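Local atomic coordinates of Tat-secreted protein Rv2525c (Mycobacterium tuberculosis, PDB entry 4PMQ), a protein that may act as a peptidoglycan hydrolase with glycosidase activity, and cleaves p-nitrophenyl esters in vitro, with a preference for the butyrate. Residues A107-Y118 and G139-A150. Residues are numbered along the deposited sequence; the frame is centred on the assembly and turned at random. Where two conformers were deposited one is given.
With GOL (glycerol), chain E.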
loop_
_atom_site.group_PDB
_atom_site.type_symbol
_atom_site.label_atom_id
_atom_site.label_comp_id
_atom_site.label_asym_id
_atom_site.label_seq_id
_atom_site.Cartn_x
_atom_site.Cartn_y
_atom_site.Cartn_z
ATOM N N ALA A 107 3.926 3.404 0.677
ATOM C CA ALA A 107 4.776 3.429 -0.529
ATOM C C ALA A 107 5.200 1.987 -0.855
ATOM O O ALA A 107 5.644 1.253 0.049
ATOM C CB ALA A 107 5.983 4.316 -0.295
ATOM N N SER A 108 5.092 1.572 -2.140
ATOM C CA SER A 108 5.405 0.186 -2.477
ATOM C C SER A 108 6.836 -0.091 -2.923
ATOM O O SER A 108 7.411 0.610 -3.779
ATOM C CB SER A 108 4.463 -0.318 -3.559
ATOM O OG SER A 108 3.147 -0.201 -3.056
ATOM N N ILE A 109 7.386 -1.171 -2.341
ATOM C CA ILE A 109 8.673 -1.766 -2.668
ATOM C C ILE A 109 8.255 -3.168 -3.153
ATOM O O ILE A 109 8.362 -4.130 -2.395
ATOM C CB ILE A 109 9.739 -1.774 -1.542
ATOM C CG1 ILE A 109 9.954 -0.372 -0.867
ATOM C CG2 ILE A 109 11.067 -2.363 -2.086
ATOM C CD1 ILE A 109 10.293 0.787 -1.776
ATOM N N ASP A 110 7.686 -3.248 -4.396
ATOM C CA ASP A 110 7.144 -4.465 -4.991
ATOM C C ASP A 110 8.280 -5.279 -5.622
ATOM O O ASP A 110 8.295 -5.569 -6.818
ATOM C CB ASP A 110 6.066 -4.047 -6.031
ATOM C CG ASP A 110 5.327 -5.214 -6.650
ATOM O OD1 ASP A 110 5.199 -6.269 -5.970
ATOM O OD2 ASP A 110 4.926 -5.097 -7.828
ATOM N N ASP A 111 9.277 -5.594 -4.791
ATOM C CA ASP A 111 10.524 -6.249 -5.166
ATOM C C ASP A 111 11.128 -6.976 -3.976
ATOM O O ASP A 111 10.684 -6.800 -2.822
ATOM C CB ASP A 111 11.516 -5.149 -5.651
ATOM C CG ASP A 111 11.302 -4.748 -7.096
ATOM O OD1 ASP A 111 11.505 -5.603 -7.986
ATOM O OD2 ASP A 111 10.900 -3.590 -7.334
ATOM N N ASN A 112 12.182 -7.743 -4.257
ATOM C CA ASN A 112 12.963 -8.495 -3.278
ATOM C C ASN A 112 14.395 -7.962 -3.395
ATOM O O ASN A 112 15.251 -8.576 -4.062
ATOM C CB ASN A 112 12.862 -10.014 -3.559
ATOM C CG ASN A 112 13.680 -10.807 -2.570
ATOM O OD1 ASN A 112 14.018 -10.287 -1.499
ATOM N ND2 ASN A 112 14.023 -12.065 -2.921
ATOM N N PRO A 113 14.647 -6.768 -2.820
ATOM C CA PRO A 113 15.938 -6.108 -3.059
ATOM C C PRO A 113 17.093 -6.632 -2.229
ATOM O O PRO A 113 16.900 -7.120 -1.106
ATOM C CB PRO A 113 15.648 -4.648 -2.651
ATOM C CG PRO A 113 14.634 -4.787 -1.552
ATOM C CD PRO A 113 13.746 -5.907 -2.015
ATOM N N SER A 114 18.314 -6.411 -2.754
ATOM C CA SER A 114 19.551 -6.643 -2.025
ATOM C C SER A 114 19.775 -5.497 -1.041
ATOM O O SER A 114 19.211 -4.395 -1.229
ATOM C CB SER A 114 20.724 -6.682 -2.990
ATOM O OG SER A 114 20.835 -5.387 -3.583
ATOM N N TYR A 115 20.713 -5.697 -0.076
ATOM C CA TYR A 115 21.068 -4.628 0.855
ATOM C C TYR A 115 21.655 -3.419 0.065
ATOM O O TYR A 115 21.384 -2.262 0.405
ATOM C CB TYR A 115 22.061 -5.150 1.904
ATOM C CG TYR A 115 22.410 -4.099 2.925
ATOM C CD1 TYR A 115 21.504 -3.739 3.917
ATOM C CD2 TYR A 115 23.666 -3.500 2.935
ATOM C CE1 TYR A 115 21.805 -2.735 4.838
ATOM C CE2 TYR A 115 24.001 -2.536 3.885
ATOM C CZ TYR A 115 23.065 -2.152 4.833
ATOM O OH TYR A 115 23.383 -1.195 5.767
ATOM N N GLU A 116 22.402 -3.698 -1.021
ATOM C CA GLU A 116 22.950 -2.625 -1.851
ATOM C C GLU A 116 21.823 -1.766 -2.453
ATOM O O GLU A 116 21.935 -0.534 -2.463
ATOM C CB GLU A 116 23.828 -3.249 -2.962
ATOM C CG GLU A 116 24.419 -2.268 -3.948
ATOM C CD GLU A 116 23.484 -1.917 -5.092
ATOM O OE1 GLU A 116 22.772 -2.829 -5.574
ATOM O OE2 GLU A 116 23.476 -0.743 -5.531
ATOM N N GLN A 117 20.741 -2.406 -2.953
ATOM C CA GLN A 117 19.613 -1.661 -3.552
ATOM C C GLN A 117 18.895 -0.868 -2.482
ATOM O O GLN A 117 18.542 0.281 -2.700
ATOM C CB GLN A 117 18.658 -2.622 -4.269
ATOM C CG GLN A 117 19.296 -3.136 -5.563
ATOM C CD GLN A 117 18.477 -4.255 -6.164
ATOM O OE1 GLN A 117 17.891 -5.090 -5.455
ATOM N NE2 GLN A 117 18.420 -4.279 -7.482
ATOM N N TYR A 118 18.730 -1.462 -1.316
ATOM C CA TYR A 118 18.058 -0.795 -0.192
ATOM C C TYR A 118 18.829 0.471 0.214
ATOM O O TYR A 118 18.260 1.575 0.227
ATOM C CB TYR A 118 17.949 -1.776 0.984
ATOM C CG TYR A 118 17.511 -1.060 2.253
ATOM C CD1 TYR A 118 16.182 -0.664 2.437
ATOM C CD2 TYR A 118 18.429 -0.747 3.256
ATOM C CE1 TYR A 118 15.789 0.056 3.573
ATOM C CE2 TYR A 118 18.049 -0.026 4.384
ATOM C CZ TYR A 118 16.731 0.395 4.528
ATOM O OH TYR A 118 16.356 1.077 5.661
ATOM N N GLY A 139 4.238 4.921 5.061
ATOM C CA GLY A 139 4.053 3.483 5.170
ATOM C C GLY A 139 4.956 2.802 4.163
ATOM O O GLY A 139 5.344 3.392 3.141
ATOM N N VAL A 140 5.281 1.531 4.426
ATOM C CA VAL A 140 6.135 0.778 3.520
ATOM C C VAL A 140 5.536 -0.599 3.277
ATOM O O VAL A 140 5.366 -1.352 4.240
ATOM C CB VAL A 140 7.602 0.639 4.067
ATOM C CG1 VAL A 140 8.524 -0.002 3.014
ATOM C CG2 VAL A 140 8.174 1.997 4.494
ATOM N N TYR A 141 5.278 -0.937 1.987
ATOM C CA TYR A 141 4.857 -2.267 1.542
ATOM C C TYR A 141 6.138 -2.931 1.063
ATOM O O TYR A 141 6.740 -2.469 0.092
ATOM C CB TYR A 141 3.793 -2.184 0.422
ATOM C CG TYR A 141 3.546 -3.476 -0.336
ATOM C CD1 TYR A 141 2.783 -4.510 0.223
ATOM C CD2 TYR A 141 4.027 -3.651 -1.632
ATOM C CE1 TYR A 141 2.479 -5.661 -0.510
ATOM C CE2 TYR A 141 3.788 -4.826 -2.345
ATOM C CZ TYR A 141 2.999 -5.819 -1.788
ATOM O OH TYR A 141 2.723 -6.933 -2.542
ATOM N N ALA A 142 6.601 -3.960 1.762
ATOM C CA ALA A 142 7.874 -4.600 1.411
ATOM C C ALA A 142 7.914 -5.982 2.023
ATOM O O ALA A 142 7.068 -6.266 2.892
ATOM C CB ALA A 142 9.037 -3.761 1.957
ATOM N N ASN A 143 8.946 -6.799 1.678
ATOM C CA ASN A 143 9.079 -8.104 2.344
ATOM C C ASN A 143 9.623 -7.866 3.789
ATOM O O ASN A 143 9.954 -6.715 4.170
ATOM C CB ASN A 143 9.969 -9.048 1.546
ATOM C CG ASN A 143 11.388 -8.555 1.380
ATOM O OD1 ASN A 143 11.970 -7.909 2.275
ATOM N ND2 ASN A 143 12.038 -8.949 0.293
ATOM N N SER A 144 9.641 -8.922 4.610
ATOM C CA SER A 144 10.021 -8.775 6.015
ATOM C C SER A 144 11.482 -8.375 6.208
ATOM O O SER A 144 11.775 -7.691 7.196
ATOM C CB SER A 144 9.701 -10.046 6.793
ATOM O OG SER A 144 10.462 -11.129 6.316
ATOM N N LYS A 145 12.374 -8.770 5.272
ATOM C CA LYS A 145 13.790 -8.386 5.318
ATOM C C LYS A 145 13.932 -6.864 5.158
ATOM O O LYS A 145 14.710 -6.219 5.884
ATOM C CB LYS A 145 14.570 -9.111 4.213
ATOM C CG LYS A 145 16.074 -8.841 4.275
ATOM C CD LYS A 145 16.860 -9.754 3.339
ATOM C CE LYS A 145 18.321 -9.894 3.719
ATOM N NZ LYS A 145 18.535 -10.272 5.147
ATOM N N THR A 146 13.201 -6.308 4.196
ATOM C CA THR A 146 13.236 -4.875 3.885
ATOM C C THR A 146 12.579 -4.081 5.028
ATOM O O THR A 146 13.072 -3.005 5.409
ATOM C CB THR A 146 12.588 -4.625 2.502
ATOM O OG1 THR A 146 13.308 -5.378 1.511
ATOM C CG2 THR A 146 12.649 -3.130 2.103
ATOM N N ILE A 147 11.478 -4.617 5.578
ATOM C CA ILE A 147 10.832 -4.005 6.731
ATOM C C ILE A 147 11.851 -3.933 7.869
ATOM O O ILE A 147 12.004 -2.877 8.486
ATOM C CB ILE A 147 9.555 -4.771 7.144
ATOM C CG1 ILE A 147 8.413 -4.487 6.132
ATOM C CG2 ILE A 147 9.121 -4.391 8.569
ATOM C CD1 ILE A 147 7.245 -5.470 6.310
ATOM N N ASP A 148 12.610 -5.031 8.094
ATOM C CA ASP A 148 13.562 -4.989 9.210
ATOM C C ASP A 148 14.646 -3.927 8.992
ATOM O O ASP A 148 15.014 -3.198 9.927
ATOM C CB ASP A 148 14.211 -6.349 9.473
ATOM C CG ASP A 148 14.589 -6.388 10.931
ATOM O OD1 ASP A 148 13.692 -6.644 11.763
ATOM O OD2 ASP A 148 15.765 -6.077 11.255
ATOM N N TRP A 149 15.140 -3.824 7.756
ATOM C CA TRP A 149 16.165 -2.812 7.488
ATOM C C TRP A 149 15.624 -1.412 7.758
ATOM O O TRP A 149 16.312 -0.599 8.399
ATOM C CB TRP A 149 16.646 -2.887 6.041
ATOM C CG TRP A 149 17.446 -4.095 5.667
ATOM C CD1 TRP A 149 18.405 -4.713 6.415
ATOM C CD2 TRP A 149 17.520 -4.688 4.353
ATOM N NE1 TRP A 149 19.019 -5.707 5.670
ATOM C CE2 TRP A 149 18.503 -5.698 4.401
ATOM C CE3 TRP A 149 16.852 -4.450 3.140
ATOM C CZ2 TRP A 149 18.809 -6.499 3.289
ATOM C CZ3 TRP A 149 17.162 -5.241 2.039
ATOM C CH2 TRP A 149 18.077 -6.297 2.144
ATOM N N ALA A 150 14.374 -1.145 7.297
ATOM C CA ALA A 150 13.702 0.165 7.463
ATOM C C ALA A 150 13.454 0.458 8.960
ATOM O O ALA A 150 13.750 1.559 9.429
ATOM C CB ALA A 150 12.408 0.180 6.686
HETATM C C1 GOL E . -0.296 -4.913 -3.528
HETATM O O1 GOL E . -0.019 -6.168 -4.128
HETATM C C2 GOL E . 0.731 -3.898 -3.967
HETATM O O2 GOL E . 0.628 -3.690 -5.382
HETATM C C3 GOL E . 0.480 -2.614 -3.209
HETATM O O3 GOL E . 1.002 -1.488 -3.895
HETATM O O HOH W 1 10.815 -5.634 -0.265
HETATM O O HOH W 2 14.752 -7.895 0.635
#
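T146 OG1, which P113 CG touches at 3.4 Å, donates to N143 OD1 and receives a hydrogen bond from a water that spans the contact: the same water takes the N-H of N143 and donates to D111 O. N143 is the N-cap of helix 144-153. With CG held between its backbone N and carbonyl carbon (chi1 62°), its OD1 turns back to receive T146 N as well, at 2.8 Å. Its ND2 reaches a second water, which donates to P113 O, and also W164 O. Before these loops the strands form a parallel ladder, I109 N donating to Y141 O at 2.8 Å, Y141 N to A107 O and A107 N to G139 O. Strands 105-108 and 138-142 with helix 115-133 form a beta-alpha-beta unit of the TIM-barrel-like glycoside hydrolase domain, and here the first turn of helix 115-133 packs against the first two turns of helix 144-153. Y115 and Y118 both approach the same side of the W149 indole; K145 O lies over its opposite face. The edge of Y115, led by CD1, meets the indole face (planes 66° apart, edge-to-face). Y118 is oblique to the indole, and W149 CB sits over a face of its ring, 3.7 Å from the centroid. The Y118 hydroxyl is hydrogen-bonded to D153. At the strand ends S108 and Y141 share a face of the sheet, and glycerol C2 lies over the Y141 ring. Nearby, D110 OD2 forms a salt bridge with K70 and a hydrogen bond with Q67, beside a bound tartrate that, like the glycerol, probably comes from the crystallisation liquor.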